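Long-range contacts in fusion DH (Streptomyces sp. MJ635-86F5, PDB 6K97), which probably dehydrates polyketide intermediates, as the split dehydratase domain of a cremimycin-producing polyketide synthase, rebuilt here as an engineered double hot dog fusion: residues 228-233 with 294-299; 201-206 with 216-221; 209-214 with 271-276; 289-294 with 309-314. All blocks are in the same frame, centred on the assembly; numbering follows the deposited sequence.

Overall arrangement
All four contacts lie in the C-terminal hot dog part of the fusion, and they show how chemistry follows place in a fold. Contact 2 is buried and contact 4 superficial, with contacts 1 and 3 between them. Contacts 1 and 4 share strand 291-298 and Val294, and a salt bridge from Asp233 to Arg293 joins them; both rest on backbone pairing, to which contact 1 adds ring stacking and contact 4 a polar turn. Contacts 2 and 3 meet around helix 199-208 and the short strand 211-213, where side-chain packing dominates. Contacts 1 and 2 touch through neighbouring strands, whereas contacts 3 and 4 stand about 26 Å apart between centres.

Contact 1: residues 228-233 with 294-299; sequences EDIYAD and VHITPD
Strands 229-233 and 294-298 run antiparallel, their short axes at 156°, with Ile230-Ile296 and Ala232-Val294 as hydrogen-bonded pairs flanking the non-hydrogen-bonded pair Tyr231-His295. Each hydrogen-bonded pair is closed by two N-H···O bonds, the shortest being Ile296 N to Ile230 O at 2.8 Å. Between them Tyr231 CA approaches Val294 O at 3.2 Å in a C-H···O contact. On the face carrying Tyr231 and His295 the two side chains run alongside each other and their rings form an offset stack, centroids 4.6 Å apart and planes 19° from parallel, with Tyr231 OH above the rim of the imidazole. His295 holds CG anti to its backbone N (chi1 -174°), so NE2 reaches Asp229 OD2 at 3.1 Å. That bond is in the plane of the imidazole but meets the carboxylate from above its plane, and the negative charge may favour a protonated histidine. An alanine in place of His295 would remove the ring and would probably leave Tyr231 without its stacking partner and Asp229 without this donor. On the opposite face Ile230 and Ile296 rest on Ala261, and Val294 on Ala258, of helix 252-266, which the hot dog sheet wraps; strands 220-226 and 303-309 flank the pair.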
loop_
_atom_site.group_PDB
_atom_site.type_symbol
_atom_site.label_atom_id
_atom_site.label_comp_id
_atom_site.label_asym_id
_atom_site.label_seq_id
_atom_site.Cartn_x
_atom_site.Cartn_y
_atom_site.Cartn_z
ATOM N N GLU A 228 17.446 43.190 -4.230
ATOM C CA GLU A 228 17.595 41.938 -3.497
ATOM C C GLU A 228 17.091 40.707 -4.306
ATOM O O GLU A 228 17.310 39.564 -3.899
ATOM C CB GLU A 228 16.900 42.029 -2.129
ATOM C CG GLU A 228 17.797 42.477 -0.969
ATOM C CD GLU A 228 17.341 41.908 0.376
ATOM O OE1 GLU A 228 18.116 41.146 0.994
ATOM O OE2 GLU A 228 16.195 42.184 0.811
ATOM N N ASP A 229 16.480 40.952 -5.463
ATOM C CA ASP A 229 15.864 39.917 -6.272
ATOM C C ASP A 229 16.772 39.242 -7.312
ATOM O O ASP A 229 17.681 39.852 -7.846
ATOM C CB ASP A 229 14.688 40.532 -7.022
ATOM C CG ASP A 229 13.522 40.872 -6.113
ATOM O OD1 ASP A 229 13.525 40.466 -4.902
ATOM O OD2 ASP A 229 12.583 41.525 -6.635
ATOM N N ILE A 230 16.458 37.993 -7.657
ATOM C CA ILE A 230 17.189 37.296 -8.688
ATOM C C ILE A 230 16.258 36.735 -9.745
ATOM O O ILE A 230 15.184 36.283 -9.424
ATOM C CB ILE A 230 17.980 36.156 -8.072
ATOM C CG1 ILE A 230 18.837 36.707 -6.923
ATOM C CG2 ILE A 230 18.809 35.468 -9.136
ATOM C CD1 ILE A 230 19.239 35.662 -5.915
ATOM N N TYR A 231 16.688 36.767 -10.999
ATOM C CA TYR A 231 15.957 36.189 -12.117
ATOM C C TYR A 231 16.807 35.135 -12.798
ATOM O O TYR A 231 17.971 35.391 -13.095
ATOM C CB TYR A 231 15.624 37.264 -13.140
ATOM C CG TYR A 231 14.677 38.305 -12.611
ATOM C CD1 TYR A 231 15.158 39.444 -11.954
ATOM C CD2 TYR A 231 13.304 38.145 -12.727
ATOM C CE1 TYR A 231 14.296 40.398 -11.446
ATOM C CE2 TYR A 231 12.434 39.096 -12.210
ATOM C CZ TYR A 231 12.943 40.228 -11.590
ATOM O OH TYR A 231 12.081 41.177 -11.087
ATOM N N ALA A 232 16.246 33.960 -13.057
ATOM C CA ALA A 232 17.031 32.844 -13.567
ATOM C C ALA A 232 16.356 32.126 -14.726
ATOM O O ALA A 232 15.158 31.843 -14.655
ATOM C CB ALA A 232 17.248 31.867 -12.435
ATOM N N ASP A 233 17.111 31.814 -15.778
ATOM C CA ASP A 233 16.656 30.867 -16.777
ATOM C C ASP A 233 17.251 29.510 -16.409
ATOM O O ASP A 233 18.464 29.378 -16.277
ATOM C CB ASP A 233 17.089 31.276 -18.176
ATOM C CG ASP A 233 16.298 32.444 -18.718
ATOM O OD1 ASP A 233 15.511 33.063 -17.968
ATOM O OD2 ASP A 233 16.427 32.726 -19.917
ATOM N N VAL A 294 12.511 32.290 -13.687
ATOM C CA VAL A 294 12.252 32.222 -12.274
ATOM C C VAL A 294 12.530 33.530 -11.553
ATOM O O VAL A 294 13.608 34.088 -11.665
ATOM C CB VAL A 294 13.154 31.151 -11.690
ATOM C CG1 VAL A 294 13.002 31.095 -10.194
ATOM C CG2 VAL A 294 12.801 29.816 -12.286
ATOM N N HIS A 295 11.573 33.997 -10.784
ATOM C CA HIS A 295 11.770 35.182 -9.950
ATOM C C HIS A 295 11.993 34.702 -8.531
ATOM O O HIS A 295 11.117 34.055 -7.933
ATOM C CB HIS A 295 10.535 36.099 -10.054
ATOM C CG HIS A 295 10.669 37.416 -9.349
ATOM N ND1 HIS A 295 9.636 38.335 -9.293
ATOM C CD2 HIS A 295 11.691 37.971 -8.656
ATOM C CE1 HIS A 295 10.022 39.404 -8.618
ATOM N NE2 HIS A 295 11.267 39.213 -8.226
ATOM N N ILE A 296 13.181 34.979 -8.001
ATOM C CA ILE A 296 13.516 34.651 -6.608
ATOM C C ILE A 296 13.582 35.898 -5.761
ATOM O O ILE A 296 14.275 36.840 -6.142
ATOM C CB ILE A 296 14.889 33.973 -6.536
ATOM C CG1 ILE A 296 14.895 32.770 -7.475
ATOM C CG2 ILE A 296 15.220 33.534 -5.093
ATOM C CD1 ILE A 296 16.246 32.105 -7.662
ATOM N N THR A 297 12.867 35.917 -4.640
ATOM C CA THR A 297 12.905 37.045 -3.655
ATOM C C THR A 297 13.222 36.545 -2.236
ATOM O O THR A 297 12.825 35.436 -1.867
ATOM C CB THR A 297 11.566 37.799 -3.576
ATOM O OG1 THR A 297 10.560 36.898 -3.102
ATOM C CG2 THR A 297 11.135 38.287 -4.965
ATOM N N PRO A 298 13.907 37.360 -1.423
ATOM C CA PRO A 298 14.254 36.934 -0.046
ATOM C C PRO A 298 13.030 36.849 0.832
ATOM O O PRO A 298 12.041 37.518 0.550
ATOM C CB PRO A 298 15.161 38.040 0.440
ATOM C CG PRO A 298 14.713 39.241 -0.324
ATOM C CD PRO A 298 14.384 38.728 -1.696
ATOM N N ASP A 299 13.088 36.013 1.870
ATOM C CA ASP A 299 11.921 35.727 2.670
ATOM C C ASP A 299 12.266 35.591 4.141
ATOM O O ASP A 299 11.596 34.885 4.884
ATOM C CB ASP A 299 11.300 34.416 2.197
ATOM C CG ASP A 299 9.951 34.170 2.792
ATOM O OD1 ASP A 299 9.167 35.141 2.842
ATOM O OD2 ASP A 299 9.654 33.019 3.207
#

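Contact 2: residues 201-206 with 216-221. With SO4 (sulfate ion), chain C.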
loop_
_atom_site.group_PDB
_atom_site.type_symbol
_atom_site.label_atom_id
_atom_site.label_comp_id
_atom_site.label_asym_id
_atom_site.label_seq_id
_atom_site.Cartn_x
_atom_site.Cartn_y
_atom_site.Cartn_z
ATOM N N GLY A 201 30.896 30.083 -13.642
ATOM C CA GLY A 201 31.646 30.535 -12.472
ATOM C C GLY A 201 30.954 30.266 -11.138
ATOM O O GLY A 201 31.600 29.837 -10.145
ATOM N N LEU A 202 29.635 30.464 -11.100
ATOM C CA LEU A 202 28.887 30.095 -9.890
ATOM C C LEU A 202 29.030 28.574 -9.580
ATOM O O LEU A 202 29.308 28.164 -8.414
ATOM C CB LEU A 202 27.423 30.448 -10.050
ATOM C CG LEU A 202 26.540 30.035 -8.875
ATOM C CD1 LEU A 202 26.919 30.813 -7.626
ATOM C CD2 LEU A 202 25.111 30.268 -9.237
ATOM N N TYR A 203 28.836 27.738 -10.605
ATOM C CA TYR A 203 28.946 26.294 -10.398
ATOM C C TYR A 203 30.339 25.887 -9.953
ATOM O O TYR A 203 30.471 25.024 -9.088
ATOM C CB TYR A 203 28.504 25.536 -11.624
ATOM C CG TYR A 203 27.020 25.398 -11.759
ATOM C CD1 TYR A 203 26.276 24.828 -10.773
ATOM C CD2 TYR A 203 26.356 25.838 -12.892
ATOM C CE1 TYR A 203 24.912 24.693 -10.890
ATOM C CE2 TYR A 203 24.983 25.734 -13.012
ATOM C CZ TYR A 203 24.264 25.140 -12.012
ATOM O OH TYR A 203 22.875 24.976 -12.131
ATOM N N ALA A 204 31.388 26.549 -10.454
ATOM C CA ALA A 204 32.752 26.233 -9.963
ATOM C C ALA A 204 32.934 26.521 -8.468
ATOM O O ALA A 204 33.503 25.727 -7.734
ATOM C CB ALA A 204 33.786 26.955 -10.773
ATOM N N ARG A 205 32.461 27.669 -8.012
ATOM C CA ARG A 205 32.557 28.029 -6.590
ATOM C C ARG A 205 31.687 27.105 -5.702
ATOM O O ARG A 205 32.082 26.654 -4.609
ATOM C CB ARG A 205 32.194 29.526 -6.439
ATOM C CG ARG A 205 33.330 30.422 -6.940
ATOM C CD ARG A 205 32.989 31.903 -6.799
ATOM N NE ARG A 205 32.064 32.359 -7.841
ATOM C CZ ARG A 205 32.407 32.791 -9.051
ATOM N NH1 ARG A 205 33.656 32.834 -9.465
ATOM N NH2 ARG A 205 31.464 33.173 -9.868
ATOM N N LEU A 206 30.504 26.764 -6.185
ATOM C CA LEU A 206 29.694 25.825 -5.459
ATOM C C LEU A 206 30.394 24.453 -5.303
ATOM O O LEU A 206 30.360 23.820 -4.213
ATOM C CB LEU A 206 28.372 25.711 -6.147
ATOM C CG LEU A 206 27.491 26.969 -6.060
ATOM C CD1 LEU A 206 26.201 26.740 -6.860
ATOM C CD2 LEU A 206 27.136 27.300 -4.617
ATOM N N THR A 216 23.415 16.753 -15.250
ATOM C CA THR A 216 21.963 16.878 -15.171
ATOM C C THR A 216 21.475 17.968 -14.231
ATOM O O THR A 216 20.363 18.504 -14.410
ATOM C CB THR A 216 21.286 15.592 -14.682
ATOM O OG1 THR A 216 21.702 14.484 -15.480
ATOM C CG2 THR A 216 19.767 15.759 -14.821
ATOM N N PHE A 217 22.270 18.237 -13.190
ATOM C CA PHE A 217 21.911 19.219 -12.189
ATOM C C PHE A 217 22.594 20.536 -12.383
ATOM O O PHE A 217 22.485 21.381 -11.552
ATOM C CB PHE A 217 22.154 18.684 -10.778
ATOM C CG PHE A 217 21.114 17.712 -10.343
ATOM C CD1 PHE A 217 21.130 16.407 -10.819
ATOM C CD2 PHE A 217 20.087 18.103 -9.517
ATOM C CE1 PHE A 217 20.155 15.512 -10.467
ATOM C CE2 PHE A 217 19.093 17.217 -9.172
ATOM C CZ PHE A 217 19.134 15.908 -9.648
ATOM N N ARG A 218 23.239 20.758 -13.510
ATOM C CA ARG A 218 23.804 22.085 -13.784
ATOM C C ARG A 218 22.848 22.757 -14.762
ATOM O O ARG A 218 23.206 23.045 -15.890
ATOM C CB ARG A 218 25.197 21.985 -14.375
ATOM C CG ARG A 218 26.244 21.556 -13.389
ATOM C CD ARG A 218 27.622 22.058 -13.783
ATOM N NE ARG A 218 28.039 21.420 -15.024
ATOM C CZ ARG A 218 28.629 20.223 -15.112
ATOM N NH1 ARG A 218 28.858 19.458 -14.044
ATOM N NH2 ARG A 218 28.948 19.736 -16.300
ATOM N N GLY A 219 21.632 23.011 -14.305
ATOM C CA GLY A 219 20.560 23.523 -15.148
ATOM C C GLY A 219 20.373 25.019 -15.157
ATOM O O GLY A 219 19.631 25.528 -15.960
ATOM N N LEU A 220 21.099 25.745 -14.310
ATOM C CA LEU A 220 21.067 27.211 -14.354
ATOM C C LEU A 220 21.823 27.729 -15.584
ATOM O O LEU A 220 23.008 27.800 -15.549
ATOM C CB LEU A 220 21.646 27.788 -13.053
ATOM C CG LEU A 220 21.703 29.313 -12.916
ATOM C CD1 LEU A 220 20.324 29.926 -12.894
ATOM C CD2 LEU A 220 22.467 29.762 -11.670
ATOM N N ARG A 221 21.132 28.114 -16.645
ATOM C CA ARG A 221 21.778 28.608 -17.872
ATOM C C ARG A 221 22.185 30.111 -17.830
ATOM O O ARG A 221 23.118 30.495 -18.509
ATOM C CB ARG A 221 20.877 28.414 -19.130
ATOM C CG ARG A 221 20.467 27.024 -19.647
ATOM C CD ARG A 221 21.193 25.715 -19.294
ATOM N NE ARG A 221 22.618 25.784 -19.065
ATOM C CZ ARG A 221 23.341 24.768 -18.588
ATOM N NH1 ARG A 221 22.771 23.592 -18.321
ATOM N NH2 ARG A 221 24.649 24.924 -18.396
HETATM S S SO4 C . 29.988 16.003 -15.270
HETATM O O1 SO4 C . 28.666 15.323 -15.093
HETATM O O2 SO4 C . 30.255 16.913 -14.130
HETATM O O3 SO4 C . 31.065 14.975 -15.278
HETATM O O4 SO4 C . 30.051 16.791 -16.545
#
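Tyr203 (chi1 -80°) and Arg218 (chi1 -72°) both carry CG anti to the carbonyl carbon, and these torsions send the phenol from helix 199-208 across to the arginine and to the start of strand 220-226. This helix-to-strand packing lies within the C-terminal hot dog fold of the construct. The aliphatic part of Arg218 covers one face of the ring: CG stands over its centre, 4.0 Å from the centroid, in a CH-pi contact. At the far end of the ring Leu220 N, lying in the ring plane, donates to Tyr203 OH at 2.9 Å along a nearly straight line (162°). The same hydroxyl is hydrogen-bonded to His260 ND1, so two partners grip it in a buried setting. Leu220 CB also presses on Tyr203 OH at 3.2 Å. Beside the phenol, Leu202 crosses Leu220 at about a right angle, their CD2 atoms 3.6 Å apart. A phenylalanine in place of Tyr203 would take away the oxygen and would probably leave Leu220 N and His260 ND1 without this shared partner. Beyond the ring Arg218 bends at chi3, and its guanidinium grips a sulfate, probably from the crystallisation liquor, through NH1 to O2 at 2.9 Å and NH2 to O4 at 3.2 Å.

Contact 3: residues 209-214 with 271-276; sequences RGFQYG and EGLFLP
A Schellman motif at Gly210 ends helix 199-208 in the C-terminal hot dog part of the fusion and turns the chain into the short, weakly bonded strand 211-213, which packs on the beginning of strand 273-284. The axes of strands 211-213 and 273-276 stay 10.5 Å apart at closest and diverge by 60°, so side chains, rather than strand pairing, make the join. Apolar contacts come first. Leu273 CD2 lies over one face of the Phe211 ring, displaced toward its rim and 4.0 Å from the centroid, a CH-pi contact in which the two side chains slide past each other in opposite directions. Leu275 CD2 adds a looser touch on Phe211 CE1 at 4.1 Å, while Leu206 of helix 199-208 and Leu267 also pack on this phenylalanine. A second kind of contact uses the ring edge: Phe274 O lies in the plane of the Phe211 ring, 3.4 Å from CZ, where the aromatic C-H would present its slightly positive rim. Polar bonding is slight. Bent at chi2 and chi3, Arg209 brings NH1 to Gly272 O at 3.5 Å, a weak hydrogen bond; its NH2 makes another weak one to Leu267 O. Backbone shape matters as well: a phi of 111° at Gly210 calls for glycine, and a beta carbon there would crowd Leu273. Tight packing is plain at this corner, where Arg209 O lies only 3.1 Å from Leu273 CD2.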
loop_
_atom_site.group_PDB
_atom_site.type_symbol
_atom_site.label_atom_id
_atom_site.label_comp_id
_atom_site.label_asym_id
_atom_site.label_seq_id
_atom_site.Cartn_x
_atom_site.Cartn_y
_atom_site.Cartn_z
ATOM N N ARG A 209 32.852 24.214 -2.581
ATOM C CA ARG A 209 32.256 24.091 -1.252
ATOM C C ARG A 209 31.636 22.729 -0.976
ATOM O O ARG A 209 31.119 22.530 0.110
ATOM C CB ARG A 209 31.116 25.117 -1.103
ATOM C CG ARG A 209 31.446 26.573 -1.457
ATOM C CD ARG A 209 32.129 27.290 -0.316
ATOM N NE ARG A 209 31.208 27.586 0.778
ATOM C CZ ARG A 209 30.758 28.796 1.125
ATOM N NH1 ARG A 209 29.956 28.894 2.184
ATOM N NH2 ARG A 209 31.093 29.892 0.452
ATOM N N GLY A 210 31.592 21.839 -1.974
ATOM C CA GLY A 210 30.968 20.539 -1.822
ATOM C C GLY A 210 29.663 20.266 -2.588
ATOM O O GLY A 210 29.090 19.176 -2.484
ATOM N N PHE A 211 29.169 21.255 -3.317
ATOM C CA PHE A 211 28.023 21.045 -4.171
ATOM C C PHE A 211 28.514 20.489 -5.512
ATOM O O PHE A 211 28.778 21.233 -6.448
ATOM C CB PHE A 211 27.256 22.357 -4.385
ATOM C CG PHE A 211 26.715 22.963 -3.120
ATOM C CD1 PHE A 211 25.469 22.600 -2.635
ATOM C CD2 PHE A 211 27.439 23.898 -2.418
ATOM C CE1 PHE A 211 24.967 23.148 -1.455
ATOM C CE2 PHE A 211 26.949 24.438 -1.241
ATOM C CZ PHE A 211 25.708 24.065 -0.752
ATOM N N GLN A 212 28.653 19.179 -5.591
ATOM C CA GLN A 212 29.270 18.576 -6.745
ATOM C C GLN A 212 28.231 18.164 -7.774
ATOM O O GLN A 212 27.965 16.988 -7.975
ATOM C CB GLN A 212 30.097 17.386 -6.301
ATOM C CG GLN A 212 31.242 17.831 -5.397
ATOM C CD GLN A 212 31.622 16.872 -4.278
ATOM O OE1 GLN A 212 30.883 15.964 -3.897
ATOM N NE2 GLN A 212 32.770 17.131 -3.701
ATOM N N TYR A 213 27.657 19.149 -8.440
ATOM C CA TYR A 213 26.578 18.916 -9.373
ATOM C C TYR A 213 27.130 18.398 -10.710
ATOM O O TYR A 213 27.871 19.103 -11.378
ATOM C CB TYR A 213 25.804 20.206 -9.603
ATOM C CG TYR A 213 25.092 20.742 -8.346
ATOM C CD1 TYR A 213 24.161 19.958 -7.649
ATOM C CD2 TYR A 213 25.278 22.067 -7.926
ATOM C CE1 TYR A 213 23.490 20.459 -6.541
ATOM C CE2 TYR A 213 24.592 22.573 -6.866
ATOM C CZ TYR A 213 23.710 21.750 -6.155
ATOM O OH TYR A 213 23.066 22.243 -5.069
ATOM N N GLY A 214 26.736 17.178 -11.099
ATOM C CA GLY A 214 27.007 16.701 -12.438
ATOM C C GLY A 214 26.074 17.348 -13.460
ATOM O O GLY A 214 25.280 18.238 -13.146
ATOM N N GLU A 271 30.316 29.533 6.242
ATOM C CA GLU A 271 31.252 28.437 6.314
ATOM C C GLU A 271 30.396 27.204 5.998
ATOM O O GLU A 271 29.216 27.154 6.368
ATOM C CB GLU A 271 31.883 28.417 7.725
ATOM C CG GLU A 271 33.241 27.759 7.847
ATOM C CD GLU A 271 34.342 28.492 7.102
ATOM O OE1 GLU A 271 34.795 29.572 7.557
ATOM O OE2 GLU A 271 34.789 27.952 6.073
ATOM N N GLY A 272 30.948 26.244 5.269
ATOM C CA GLY A 272 30.192 25.000 4.966
ATOM C C GLY A 272 28.868 25.040 4.169
ATOM O O GLY A 272 28.638 25.899 3.345
ATOM N N LEU A 273 28.032 24.038 4.388
ATOM C CA LEU A 273 27.015 23.688 3.441
ATOM C C LEU A 273 25.710 24.011 3.999
ATOM O O LEU A 273 25.496 23.932 5.198
ATOM C CB LEU A 273 26.990 22.202 3.163
ATOM C CG LEU A 273 28.256 21.634 2.554
ATOM C CD1 LEU A 273 28.352 20.154 2.874
ATOM C CD2 LEU A 273 28.283 21.892 1.064
ATOM N N PHE A 274 24.818 24.315 3.073
ATOM C CA PHE A 274 23.469 24.776 3.336
ATOM C C PHE A 274 22.600 24.061 2.364
ATOM O O PHE A 274 22.857 24.110 1.170
ATOM C CB PHE A 274 23.371 26.277 3.117
ATOM C CG PHE A 274 23.798 27.099 4.322
ATOM C CD1 PHE A 274 25.121 27.487 4.491
ATOM C CD2 PHE A 274 22.860 27.493 5.286
ATOM C CE1 PHE A 274 25.518 28.257 5.578
ATOM C CE2 PHE A 274 23.250 28.257 6.393
ATOM C CZ PHE A 274 24.593 28.633 6.542
ATOM N N LEU A 275 21.617 23.342 2.875
ATOM C CA LEU A 275 20.648 22.598 2.066
ATOM C C LEU A 275 19.215 22.969 2.442
ATOM O O LEU A 275 18.966 23.426 3.567
ATOM C CB LEU A 275 20.794 21.099 2.331
ATOM C CG LEU A 275 22.098 20.424 1.924
ATOM C CD1 LEU A 275 22.078 18.947 2.320
ATOM C CD2 LEU A 275 22.354 20.599 0.429
ATOM N N PRO A 276 18.263 22.719 1.526
ATOM C CA PRO A 276 16.865 22.904 1.851
ATOM C C PRO A 276 16.451 21.960 2.924
ATOM O O PRO A 276 16.888 20.826 2.912
ATOM C CB PRO A 276 16.136 22.574 0.539
ATOM C CG PRO A 276 17.137 22.906 -0.533
ATOM C CD PRO A 276 18.467 22.490 0.077
#

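Contact 4: residues 289-294 with 309-314; sequences AKSLRV and VDAAGN
Two backbone bonds tie strand 291-294 to the end of its neighbour, Arg293 N to Val309 O at 2.9 Å and Val309 N back to Arg293 O at 3.1 Å, making one antiparallel hydrogen-bonded pair. Both acceptors are met in the plane of their carbonyls. Val309 O has a further, softer partner in Leu292 CA, whose C-H approaches it at 3.4 Å. Side chains add little across the join: Arg293 CB and Val309 CG2 touch on the same face of the sheet, while the guanidinium of Arg293 leads away to a salt bridge with Asp233. Past Val309 the turn supplies many of its own bonds. Asp310 N donates to Asn314 O at 2.8 Å, and Asp310 O accepts Gly313 N across a type I turn. With CG in the crowded position between N and the carbonyl carbon (chi1 62°), the Asp310 carboxylate folds back over the turn. Its OD1 takes Asn314 N at 2.9 Å, from above the carboxylate plane, and more weakly Ala312 N. Its OD2 offers the syn lone pair to Asn314 ND2, also at 2.9 Å and almost straight (171°), which fixes the amide of Asn314. Gly313 has a positive phi of 87°, for which glycine is suited. Together the type I turn and this glycine form the G1-bulge hairpin that connects strands 303-309 and 315-327 at the surface of the C-terminal hot dog part.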
loop_
_atom_site.group_PDB
_atom_site.type_symbol
_atom_site.label_atom_id
_atom_site.label_comp_id
_atom_site.label_asym_id
_atom_site.label_seq_id
_atom_site.Cartn_x
_atom_site.Cartn_y
_atom_site.Cartn_z
ATOM N N ALA A 289 6.706 21.222 -17.346
ATOM C CA ALA A 289 7.519 22.277 -17.946
ATOM C C ALA A 289 8.938 21.807 -18.254
ATOM O O ALA A 289 9.518 21.074 -17.465
ATOM C CB ALA A 289 7.575 23.495 -17.063
ATOM N N LYS A 290 9.469 22.206 -19.421
ATOM C CA LYS A 290 10.819 21.802 -19.815
ATOM C C LYS A 290 11.852 22.849 -19.442
ATOM O O LYS A 290 13.019 22.536 -19.229
ATOM C CB LYS A 290 10.876 21.440 -21.288
ATOM C CG LYS A 290 11.097 22.573 -22.253
ATOM C CD LYS A 290 11.455 21.997 -23.618
ATOM C CE LYS A 290 12.144 23.025 -24.505
ATOM N NZ LYS A 290 13.303 22.377 -25.171
ATOM N N SER A 291 11.394 24.088 -19.302
ATOM C CA SER A 291 12.255 25.152 -18.810
ATOM C C SER A 291 11.460 26.235 -18.088
ATOM O O SER A 291 10.240 26.271 -18.173
ATOM C CB SER A 291 13.066 25.743 -19.963
ATOM O OG SER A 291 12.269 26.468 -20.821
ATOM N N LEU A 292 12.175 27.116 -17.401
ATOM C CA LEU A 292 11.565 28.089 -16.520
ATOM C C LEU A 292 12.307 29.416 -16.447
ATOM O O LEU A 292 13.523 29.446 -16.492
ATOM C CB LEU A 292 11.519 27.510 -15.124
ATOM C CG LEU A 292 10.701 26.237 -14.854
ATOM C CD1 LEU A 292 10.794 25.961 -13.380
ATOM C CD2 LEU A 292 9.238 26.370 -15.192
ATOM N N ARG A 293 11.554 30.511 -16.375
ATOM C CA ARG A 293 12.062 31.803 -15.989
ATOM C C ARG A 293 11.567 32.019 -14.581
ATOM O O ARG A 293 10.353 31.973 -14.305
ATOM C CB ARG A 293 11.560 32.922 -16.904
ATOM C CG ARG A 293 11.917 32.733 -18.387
ATOM C CD ARG A 293 11.909 34.065 -19.144
ATOM N NE ARG A 293 12.663 35.080 -18.372
ATOM C CZ ARG A 293 13.901 35.487 -18.605
ATOM N NH1 ARG A 293 14.602 35.027 -19.634
ATOM N NH2 ARG A 293 14.432 36.385 -17.795
ATOM N N VAL A 294 12.511 32.290 -13.687
ATOM C CA VAL A 294 12.252 32.222 -12.274
ATOM C C VAL A 294 12.530 33.530 -11.553
ATOM O O VAL A 294 13.608 34.088 -11.665
ATOM C CB VAL A 294 13.154 31.151 -11.690
ATOM C CG1 VAL A 294 13.002 31.095 -10.194
ATOM C CG2 VAL A 294 12.801 29.816 -12.286
ATOM N N VAL A 309 7.395 31.099 -14.546
ATOM C CA VAL A 309 6.615 30.902 -15.745
ATOM C C VAL A 309 7.478 30.078 -16.726
ATOM O O VAL A 309 8.676 29.888 -16.484
ATOM C CB VAL A 309 6.204 32.270 -16.355
ATOM C CG1 VAL A 309 5.486 33.132 -15.321
ATOM C CG2 VAL A 309 7.429 33.029 -16.890
ATOM N N ASP A 310 6.866 29.505 -17.769
ATOM C CA ASP A 310 7.592 28.699 -18.749
ATOM C C ASP A 310 7.990 29.630 -19.882
ATOM O O ASP A 310 7.736 30.834 -19.798
ATOM C CB ASP A 310 6.743 27.520 -19.245
ATOM C CG ASP A 310 5.439 27.954 -19.983
ATOM O OD1 ASP A 310 5.235 29.176 -20.270
ATOM O OD2 ASP A 310 4.598 27.041 -20.247
ATOM N N ALA A 311 8.586 29.102 -20.949
ATOM C CA ALA A 311 9.131 29.948 -22.035
ATOM C C ALA A 311 8.070 30.759 -22.794
ATOM O O ALA A 311 8.413 31.729 -23.454
ATOM C CB ALA A 311 9.943 29.107 -23.028
ATOM N N ALA A 312 6.796 30.367 -22.702
ATOM C CA ALA A 312 5.679 31.174 -23.269
ATOM C C ALA A 312 5.009 32.142 -22.259
ATOM O O ALA A 312 4.057 32.797 -22.611
ATOM C CB ALA A 312 4.626 30.250 -23.841
ATOM N N GLY A 313 5.477 32.198 -21.008
ATOM C CA GLY A 313 4.842 33.043 -20.001
ATOM C C GLY A 313 3.673 32.425 -19.228
ATOM O O GLY A 313 3.087 33.084 -18.404
ATOM N N ASN A 314 3.318 31.168 -19.468
ATOM C CA ASN A 314 2.354 30.518 -18.626
ATOM C C ASN A 314 2.966 30.344 -17.254
ATOM O O ASN A 314 4.124 29.932 -17.121
ATOM C CB ASN A 314 1.991 29.119 -19.160
ATOM C CG ASN A 314 1.552 29.122 -20.623
ATOM O OD1 ASN A 314 0.585 29.806 -21.029
ATOM N ND2 ASN A 314 2.252 28.333 -21.428
#